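Local coordinates for Lmo2446 protein (Listeria monocytogenes serovar 1/2a, PDB 5I0D) that belongs to the glycoside hydrolase family 31 proteins and carries a C-terminal family 6 carbohydrate-binding module that holds a calcium ion and bound alpha-D-glucopyranose, at residues P940-F945 with F1056-I1061; G946-V951 with G964-F969. All coordinates share one frame; numbering follows the deposited sequence.

Contact 1 (P940-F945 with F1056-I1061). With CA (calcium ion), chain S; GLC (alpha-D-glucopyranose), chain C.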
ATOM      1  N   PRO A 940     -13.580 -18.460 -28.474  1.00 15.06           N
ATOM      2  CA  PRO A 940     -12.661 -18.514 -29.588  1.00 15.49           C
ATOM      3  C   PRO A 940     -11.356 -17.789 -29.329  1.00 15.38           C
ATOM      4  O   PRO A 940     -11.312 -16.826 -28.556  1.00 15.37           O
ATOM      5  CB  PRO A 940     -13.420 -17.812 -30.718  1.00 15.84           C
ATOM      6  CG  PRO A 940     -14.839 -17.800 -30.302  1.00 15.90           C
ATOM      7  CD  PRO A 940     -14.807 -17.724 -28.821  1.00 15.39           C
ATOM      8  N   TYR A 941     -10.319 -18.278 -29.996  1.00 15.51           N
ATOM      9  CA  TYR A 941      -9.066 -17.589 -30.136  1.00 15.78           C
ATOM     10  C   TYR A 941      -9.150 -16.781 -31.430  1.00 15.97           C
ATOM     11  O   TYR A 941      -9.106 -17.343 -32.524  1.00 15.89           O
ATOM     12  CB  TYR A 941      -7.923 -18.603 -30.215  1.00 16.30           C
ATOM     13  CG  TYR A 941      -7.642 -19.257 -28.891  1.00 16.53           C
ATOM     14  CD1 TYR A 941      -8.356 -20.384 -28.469  1.00 17.14           C
ATOM     15  CD2 TYR A 941      -6.656 -18.747 -28.051  1.00 16.76           C
ATOM     16  CE1 TYR A 941      -8.104 -20.974 -27.233  1.00 17.35           C
ATOM     17  CE2 TYR A 941      -6.384 -19.329 -26.832  1.00 16.91           C
ATOM     18  CZ  TYR A 941      -7.112 -20.421 -26.417  1.00 17.35           C
ATOM     19  OH  TYR A 941      -6.762 -20.977 -25.215  1.00 18.51           O
ATOM     20  N   GLU A 942      -9.320 -15.466 -31.295  1.00 15.93           N
ATOM     21  CA  GLU A 942      -9.491 -14.609 -32.479  1.00 16.43           C
ATOM     22  C   GLU A 942      -8.200 -14.510 -33.294  1.00 16.77           C
ATOM     23  O   GLU A 942      -7.137 -14.230 -32.750  1.00 16.09           O
ATOM     24  CB  GLU A 942      -9.956 -13.214 -32.078  1.00 16.83           C
ATOM     25  CG  GLU A 942     -11.307 -13.166 -31.379  1.00 16.87           C
ATOM     26  CD  GLU A 942     -12.433 -13.748 -32.214  1.00 17.61           C
ATOM     27  OE1 GLU A 942     -12.297 -13.759 -33.448  1.00 18.58           O
ATOM     28  OE2 GLU A 942     -13.458 -14.188 -31.640  1.00 18.12           O
ATOM     29  N   ALA A 943      -8.294 -14.746 -34.607  1.00 17.17           N
ATOM     30  CA  ALA A 943      -7.132 -14.645 -35.486  1.00 17.85           C
ATOM     31  C   ALA A 943      -6.507 -13.257 -35.433  1.00 18.27           C
ATOM     32  O   ALA A 943      -5.278 -13.096 -35.459  1.00 18.29           O
ATOM     33  CB  ALA A 943      -7.536 -14.965 -36.929  1.00 18.44           C
ATOM     34  N   GLU A 944      -7.376 -12.261 -35.362  1.00 18.76           N
ATOM     35  CA  GLU A 944      -6.990 -10.862 -35.246  1.00 19.59           C
ATOM     36  C   GLU A 944      -6.156 -10.548 -33.977  1.00 19.50           C
ATOM     37  O   GLU A 944      -5.426  -9.567 -33.954  1.00 19.75           O
ATOM     38  CB  GLU A 944      -8.230  -9.934 -35.393  1.00 20.17           C
ATOM     39  CG  GLU A 944      -9.418 -10.109 -34.405  1.00 19.86           C
ATOM     40  CD  GLU A 944     -10.578 -11.076 -34.819  1.00 20.35           C
ATOM     41  OE1 GLU A 944     -10.247 -12.037 -35.512  1.00 19.85           O
ATOM     42  OE2 GLU A 944     -11.679 -10.763 -34.306  1.00 20.17           O
ATOM     43  N   PHE A 945      -6.263 -11.373 -32.933  1.00 19.15           N
ATOM     44  CA  PHE A 945      -5.427 -11.225 -31.724  1.00 19.43           C
ATOM     45  C   PHE A 945      -4.192 -12.138 -31.713  1.00 20.29           C
ATOM     46  O   PHE A 945      -3.447 -12.172 -30.720  1.00 20.41           O
ATOM     47  CB  PHE A 945      -6.244 -11.514 -30.463  1.00 18.96           C
ATOM     48  CG  PHE A 945      -7.466 -10.644 -30.277  1.00 19.10           C
ATOM     49  CD1 PHE A 945      -7.562  -9.362 -30.815  1.00 19.97           C
ATOM     50  CD2 PHE A 945      -8.534 -11.125 -29.535  1.00 18.72           C
ATOM     51  CE1 PHE A 945      -8.718  -8.600 -30.621  1.00 20.20           C
ATOM     52  CE2 PHE A 945      -9.676 -10.360 -29.319  1.00 18.64           C
ATOM     53  CZ  PHE A 945      -9.767  -9.105 -29.855  1.00 19.40           C
ATOM     54  N   PHE A1056      -9.776 -15.127 -42.293  1.00 19.99           N
ATOM     55  CA  PHE A1056      -9.596 -16.079 -41.175  1.00 18.89           C
ATOM     56  C   PHE A1056     -10.146 -15.416 -39.912  1.00 18.54           C
ATOM     57  O   PHE A1056      -9.598 -14.434 -39.436  1.00 18.62           O
ATOM     58  CB  PHE A1056      -8.103 -16.395 -41.074  1.00 18.83           C
ATOM     59  CG  PHE A1056      -7.706 -17.426 -40.029  1.00 18.17           C
ATOM     60  CD1 PHE A1056      -8.628 -18.243 -39.358  1.00 18.03           C
ATOM     61  CD2 PHE A1056      -6.354 -17.623 -39.768  1.00 18.07           C
ATOM     62  CE1 PHE A1056      -8.190 -19.175 -38.415  1.00 17.31           C
ATOM     63  CE2 PHE A1056      -5.916 -18.572 -38.849  1.00 17.53           C
ATOM     64  CZ  PHE A1056      -6.837 -19.344 -38.167  1.00 17.17           C
ATOM     65  N   ASP A1057     -11.237 -15.956 -39.386  1.00 18.21           N
ATOM     66  CA  ASP A1057     -11.962 -15.297 -38.307  1.00 18.23           C
ATOM     67  C   ASP A1057     -11.432 -15.625 -36.909  1.00 17.63           C
ATOM     68  O   ASP A1057     -11.214 -14.697 -36.078  1.00 18.29           O
ATOM     69  CB  ASP A1057     -13.453 -15.639 -38.388  1.00 18.66           C
ATOM     70  CG  ASP A1057     -14.259 -14.955 -37.311  1.00 19.00           C
ATOM     71  OD1 ASP A1057     -13.759 -13.953 -36.747  1.00 20.03           O
ATOM     72  OD2 ASP A1057     -15.371 -15.440 -37.022  1.00 18.98           O
ATOM     73  N   HIS A1058     -11.310 -16.942 -36.667  1.00 17.03           N
ATOM     74  CA  HIS A1058     -10.936 -17.500 -35.360  1.00 16.41           C
ATOM     75  C   HIS A1058     -10.681 -18.996 -35.416  1.00 16.13           C
ATOM     76  O   HIS A1058     -11.028 -19.660 -36.404  1.00 15.84           O
ATOM     77  CB  HIS A1058     -12.004 -17.192 -34.265  1.00 16.57           C
ATOM     78  CG  HIS A1058     -13.313 -17.933 -34.399  1.00 16.82           C
ATOM     79  ND1 HIS A1058     -14.526 -17.293 -34.308  1.00 17.29           N
ATOM     80  CD2 HIS A1058     -13.604 -19.252 -34.529  1.00 16.96           C
ATOM     81  CE1 HIS A1058     -15.506 -18.169 -34.420  1.00 17.71           C
ATOM     82  NE2 HIS A1058     -14.976 -19.368 -34.558  1.00 17.25           N
ATOM     83  N   VAL A1059     -10.120 -19.515 -34.321  1.00 15.79           N
ATOM     84  CA  VAL A1059     -10.181 -20.944 -34.028  1.00 15.88           C
ATOM     85  C   VAL A1059     -10.875 -21.186 -32.705  1.00 16.02           C
ATOM     86  O   VAL A1059     -10.815 -20.345 -31.805  1.00 16.31           O
ATOM     87  CB  VAL A1059      -8.797 -21.649 -34.060  1.00 15.72           C
ATOM     88  CG1 VAL A1059      -8.124 -21.438 -35.402  1.00 15.96           C
ATOM     89  CG2 VAL A1059      -7.868 -21.199 -32.959  1.00 15.71           C
ATOM     90  N   VAL A1060     -11.500 -22.347 -32.587  1.00 16.20           N
ATOM     91  CA  VAL A1060     -12.137 -22.800 -31.362  1.00 16.37           C
ATOM     92  C   VAL A1060     -11.586 -24.191 -31.097  1.00 16.80           C
ATOM     93  O   VAL A1060     -11.465 -25.003 -32.027  1.00 16.72           O
ATOM     94  CB  VAL A1060     -13.673 -22.850 -31.507  1.00 17.08           C
ATOM     95  CG1 VAL A1060     -14.330 -23.611 -30.364  1.00 17.57           C
ATOM     96  CG2 VAL A1060     -14.246 -21.448 -31.612  1.00 17.38           C
ATOM     97  N   ILE A1061     -11.268 -24.467 -29.837  1.00 17.02           N
ATOM     98  CA  ILE A1061     -10.841 -25.785 -29.408  1.00 17.86           C
ATOM     99  C   ILE A1061     -11.973 -26.447 -28.653  1.00 19.35           C
ATOM    100  O   ILE A1061     -12.537 -25.861 -27.717  1.00 19.74           O
ATOM    101  CB  ILE A1061      -9.610 -25.683 -28.490  1.00 17.90           C
ATOM    102  CG1 ILE A1061      -8.471 -24.947 -29.184  1.00 17.48           C
ATOM    103  CG2 ILE A1061      -9.157 -27.058 -28.009  1.00 18.36           C
ATOM    104  CD1 ILE A1061      -8.022 -25.554 -30.503  1.00 17.59           C
TER
HETATM  105 CA    CA S1106     -12.318 -12.649 -35.472  1.00 14.58          CA
HETATM  106  C1  GLC C   1      -5.807  -6.285 -32.996  1.00 21.72           C
HETATM  107  C2  GLC C   1      -7.234  -6.049 -33.501  1.00 22.01           C
HETATM  108  C3  GLC C   1      -7.831  -4.786 -32.901  1.00 21.45           C
HETATM  109  C4  GLC C   1      -7.685  -4.777 -31.381  1.00 20.58           C
HETATM  110  C5  GLC C   1      -6.252  -5.062 -30.967  1.00 19.62           C
HETATM  111  C6  GLC C   1      -6.133  -5.202 -29.466  1.00 18.86           C
HETATM  112  O1  GLC C   1      -4.899  -5.297 -33.493  1.00 22.24           O
HETATM  113  O2  GLC C   1      -7.251  -5.950 -34.929  1.00 23.33           O
HETATM  114  O3  GLC C   1      -9.224  -4.722 -33.230  1.00 22.30           O
HETATM  115  O4  GLC C   1      -8.094  -3.508 -30.866  1.00 20.28           O
HETATM  116  O5  GLC C   1      -5.788  -6.285 -31.561  1.00 20.46           O
HETATM  117  O6  GLC C   1      -4.744  -5.339 -29.191  1.00 17.89           O
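Glu942, Glu944 and Asp1057 meet around a calcium ion where the short strand 941-942 runs antiparallel to strand 1054-1062. Glu942 is bent at chi2 (-59°) and gives one oxygen, OE1, to the metal, while its OE2 is held by Asn916. Glu944 binds through both carboxylate oxygens: its CG sits between the backbone N and the carbonyl carbon, and a second bend brings OE1 to 2.2 Å from the calcium. Asp1057 supplies OD1 and its backbone O, with OD2 paired to Arg994; Thr961 and Gly964 complete the site. A classic beta bulge sets Asp1057 and His1058 together opposite the single residue Arg994. Beyond the metal, Tyr941 N donates to Val1059 O at 2.8 Å, and Val1059 N returns a bond to Tyr941 O. Pro940 CB lies over one face of the His1058 ring, 3.9 Å from its centroid, a CH-pi contact; ND1 of that ring bonds to Thr961 OG1. Ala943 CB makes a second, over one face of the Phe1056 ring, 4.1 Å from its centroid. With three carboxylates gathered on one cation, the calcium probably offsets their mutual repulsion and ties the start of this beta-sandwich module to its last strand.

Contact 2 (G946-V951 with G964-F969). With CA (calcium ion), chain S.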
ATOM      1  N   GLY A 946      -3.973 -12.883 -32.796  1.00 20.80           N
ATOM      2  CA  GLY A 946      -2.824 -13.754 -32.903  1.00 21.47           C
ATOM      3  C   GLY A 946      -1.549 -12.984 -33.180  1.00 22.57           C
ATOM      4  O   GLY A 946      -1.563 -11.768 -33.443  1.00 22.95           O
ATOM      5  N   HIS A 947      -0.437 -13.700 -33.123  1.00 23.44           N
ATOM      6  CA  HIS A 947       0.834 -13.144 -33.550  1.00 25.04           C
ATOM      7  C   HIS A 947       0.874 -13.208 -35.060  1.00 25.20           C
ATOM      8  O   HIS A 947       0.895 -14.303 -35.632  1.00 24.38           O
ATOM      9  CB  HIS A 947       2.012 -13.916 -32.953  1.00 26.71           C
ATOM     10  CG  HIS A 947       2.140 -13.787 -31.463  1.00 28.15           C
ATOM     11  ND1 HIS A 947       1.472 -12.831 -30.725  1.00 29.62           N
ATOM     12  CD2 HIS A 947       2.907 -14.467 -30.579  1.00 29.95           C
ATOM     13  CE1 HIS A 947       1.800 -12.947 -29.453  1.00 29.24           C
ATOM     14  NE2 HIS A 947       2.673 -13.929 -29.335  1.00 30.15           N
ATOM     15  N   LEU A 948       0.862 -12.041 -35.699  1.00 25.30           N
ATOM     16  CA  LEU A 948       0.743 -11.938 -37.149  1.00 26.03           C
ATOM     17  C   LEU A 948       2.077 -11.629 -37.813  1.00 27.25           C
ATOM     18  O   LEU A 948       2.799 -10.763 -37.358  1.00 27.30           O
ATOM     19  CB  LEU A 948      -0.235 -10.819 -37.491  1.00 26.32           C
ATOM     20  CG  LEU A 948      -1.643 -10.901 -36.879  1.00 25.42           C
ATOM     21  CD1 LEU A 948      -2.504  -9.823 -37.516  1.00 26.14           C
ATOM     22  CD2 LEU A 948      -2.276 -12.275 -37.062  1.00 25.07           C
ATOM     23  N   THR A 949       2.388 -12.330 -38.897  1.00 27.76           N
ATOM     24  CA  THR A 949       3.571 -12.054 -39.693  1.00 28.84           C
ATOM     25  C   THR A 949       3.137 -11.758 -41.112  1.00 29.50           C
ATOM     26  O   THR A 949       2.571 -12.625 -41.781  1.00 28.65           O
ATOM     27  CB  THR A 949       4.528 -13.253 -39.704  1.00 29.41           C
ATOM     28  OG1 THR A 949       4.857 -13.599 -38.354  1.00 28.77           O
ATOM     29  CG2 THR A 949       5.802 -12.922 -40.467  1.00 30.55           C
ATOM     30  N   ASN A 950       3.379 -10.520 -41.550  1.00 30.34           N
ATOM     31  CA  ASN A 950       3.152 -10.102 -42.943  1.00 31.90           C
ATOM     32  C   ASN A 950       1.698 -10.233 -43.407  1.00 31.62           C
ATOM     33  O   ASN A 950       1.416 -10.478 -44.584  1.00 32.21           O
ATOM     34  CB  ASN A 950       4.090 -10.854 -43.899  1.00 33.09           C
ATOM     35  CG  ASN A 950       5.557 -10.548 -43.647  1.00 34.25           C
ATOM     36  OD1 ASN A 950       5.922  -9.421 -43.319  1.00 35.13           O
ATOM     37  ND2 ASN A 950       6.405 -11.553 -43.815  1.00 34.60           N
ATOM     38  N   VAL A 951       0.783 -10.050 -42.467  1.00 30.95           N
ATOM     39  CA  VAL A 951      -0.634 -10.151 -42.743  1.00 31.22           C
ATOM     40  C   VAL A 951      -1.343  -9.125 -41.861  1.00 30.71           C
ATOM     41  O   VAL A 951      -0.835  -8.766 -40.806  1.00 30.51           O
ATOM     42  CB  VAL A 951      -1.114 -11.615 -42.549  1.00 30.96           C
ATOM     43  CG1 VAL A 951      -1.349 -11.949 -41.085  1.00 29.93           C
ATOM     44  CG2 VAL A 951      -2.341 -11.891 -43.402  1.00 31.87           C
ATOM     45  N   GLY A 964     -12.845  -8.488 -35.917  1.00 20.83           N
ATOM     46  CA  GLY A 964     -12.657  -8.670 -37.353  1.00 21.49           C
ATOM     47  C   GLY A 964     -12.081 -10.019 -37.704  1.00 20.99           C
ATOM     48  O   GLY A 964     -12.450 -11.023 -37.103  1.00 20.95           O
ATOM     49  N   PHE A 965     -11.181 -10.035 -38.686  1.00 21.29           N
ATOM     50  CA  PHE A 965     -10.579 -11.269 -39.181  1.00 20.65           C
ATOM     51  C   PHE A 965      -9.239 -10.931 -39.814  1.00 21.33           C
ATOM     52  O   PHE A 965      -8.940  -9.754 -40.062  1.00 22.49           O
ATOM     53  CB  PHE A 965     -11.484 -11.954 -40.211  1.00 20.96           C
ATOM     54  CG  PHE A 965     -12.038 -11.016 -41.264  1.00 22.15           C
ATOM     55  CD1 PHE A 965     -11.316 -10.728 -42.427  1.00 23.10           C
ATOM     56  CD2 PHE A 965     -13.287 -10.440 -41.100  1.00 22.48           C
ATOM     57  CE1 PHE A 965     -11.835  -9.886 -43.392  1.00 24.30           C
ATOM     58  CE2 PHE A 965     -13.806  -9.576 -42.054  1.00 23.77           C
ATOM     59  CZ  PHE A 965     -13.078  -9.298 -43.202  1.00 24.64           C
ATOM     60  N   VAL A 966      -8.429 -11.956 -40.064  1.00 20.79           N
ATOM     61  CA  VAL A 966      -7.200 -11.772 -40.811  1.00 21.61           C
ATOM     62  C   VAL A 966      -7.563 -11.898 -42.285  1.00 22.66           C
ATOM     63  O   VAL A 966      -8.204 -12.881 -42.695  1.00 22.46           O
ATOM     64  CB  VAL A 966      -6.105 -12.771 -40.399  1.00 21.06           C
ATOM     65  CG1 VAL A 966      -4.924 -12.711 -41.362  1.00 22.20           C
ATOM     66  CG2 VAL A 966      -5.644 -12.483 -38.978  1.00 20.53           C
ATOM     67  N   ALA A 967      -7.151 -10.908 -43.069  1.00 24.12           N
ATOM     68  CA  ALA A 967      -7.612 -10.740 -44.456  1.00 25.64           C
ATOM     69  C   ALA A 967      -6.643 -11.305 -45.505  1.00 26.73           C
ATOM     70  O   ALA A 967      -5.475 -10.920 -45.538  1.00 27.44           O
ATOM     71  CB  ALA A 967      -7.833  -9.264 -44.745  1.00 26.97           C
ATOM     72  N   GLY A 968      -7.132 -12.199 -46.366  1.00 27.28           N
ATOM     73  CA  GLY A 968      -6.342 -12.686 -47.514  1.00 28.67           C
ATOM     74  C   GLY A 968      -5.411 -13.830 -47.156  1.00 28.27           C
ATOM     75  O   GLY A 968      -5.649 -14.987 -47.535  1.00 28.08           O
ATOM     76  N   PHE A 969      -4.328 -13.501 -46.458  1.00 28.06           N
ATOM     77  CA  PHE A 969      -3.449 -14.499 -45.875  1.00 27.52           C
ATOM     78  C   PHE A 969      -2.970 -15.472 -46.950  1.00 28.95           C
ATOM     79  O   PHE A 969      -3.028 -16.679 -46.779  1.00 28.08           O
ATOM     80  CB  PHE A 969      -4.217 -15.201 -44.743  1.00 25.75           C
ATOM     81  CG  PHE A 969      -3.421 -16.207 -43.947  1.00 24.76           C
ATOM     82  CD1 PHE A 969      -2.021 -16.226 -43.927  1.00 25.53           C
ATOM     83  CD2 PHE A 969      -4.096 -17.140 -43.193  1.00 23.64           C
ATOM     84  CE1 PHE A 969      -1.340 -17.168 -43.165  1.00 24.89           C
ATOM     85  CE2 PHE A 969      -3.427 -18.093 -42.450  1.00 22.91           C
ATOM     86  CZ  PHE A 969      -2.049 -18.106 -42.428  1.00 23.70           C
TER
HETATM   87 CA    CA S1106     -12.318 -12.649 -35.472  1.00 14.58          CA
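Val951 and Val966 press their methyl groups together where the chain turns out of strand 947-949 and meets strand 965-968. The CB of Val951 points toward the other segment and already comes within 4.1 Å of Val966 CG1. From there the side chain forks. Val951 CG1, placed between its own backbone N and carbonyl carbon (chi1 80°), reaches Val966 CG1 at 3.7 Å. Val951 CG2, the branch anti to the backbone N, goes further in: it stands 3.4 Å from Val966 CG1, tighter than an ordinary van der Waals contact, and also touches the backbone of the turn that follows, 3.8 Å from Phe969 CA. The Phe969 CB lies close to this methyl as well, while the Phe969 side chain also touches Phe1056, and its ring forms a cation-pi contact with Arg1004. The two valine side chains lie roughly perpendicular, and both methyls of Val951 rest on Val966 CG1.

The other branch of Val966 serves a different neighbour. Its CG2 meets Leu948 CD2 at 3.9 Å, the two side chains running in opposite directions alongside each other. Val976 of strand 975-981 touches Leu948, Val951 and Val966 alike, and Ala943 also packs on Val966, which joins the cluster to the interior of the module.

At the start of the second segment, Gly964 O binds the calcium ion at 2.3 Å; further along, Gly968 touches a bound alpha-D-glucopyranose. Between these two sites the contact rests mainly on aliphatic carbon, with no hydrogen bond between the segments. Its hold therefore probably comes from close packing and partial exclusion of water, joining edge strand 947-949 of one sheet to strand 965-968 of the other across the beta-sandwich.

Overall arrangement
Both contacts lie in the C-terminal carbohydrate-binding module, their centres about 11 Å apart. Coming from the N terminus, the chain enters the module at 940-945 and passes directly into 946-951. Thirteen residues after that segment it reaches 964-969, and contact 2 closes this short loop. The chain then builds the remaining strands before 1056-1061 returns to 940-945, so contact 1 closes a much longer loop with contact 2 nested inside it. Strands 965-968 and 1054-1062 are neighbours in one sheet, linked by a probable hydrogen bond from Phe1056 N to Val966 O, whereas strand 947-949 is an outer strand of the other sheet. The shared calcium ion joins three of the four segments.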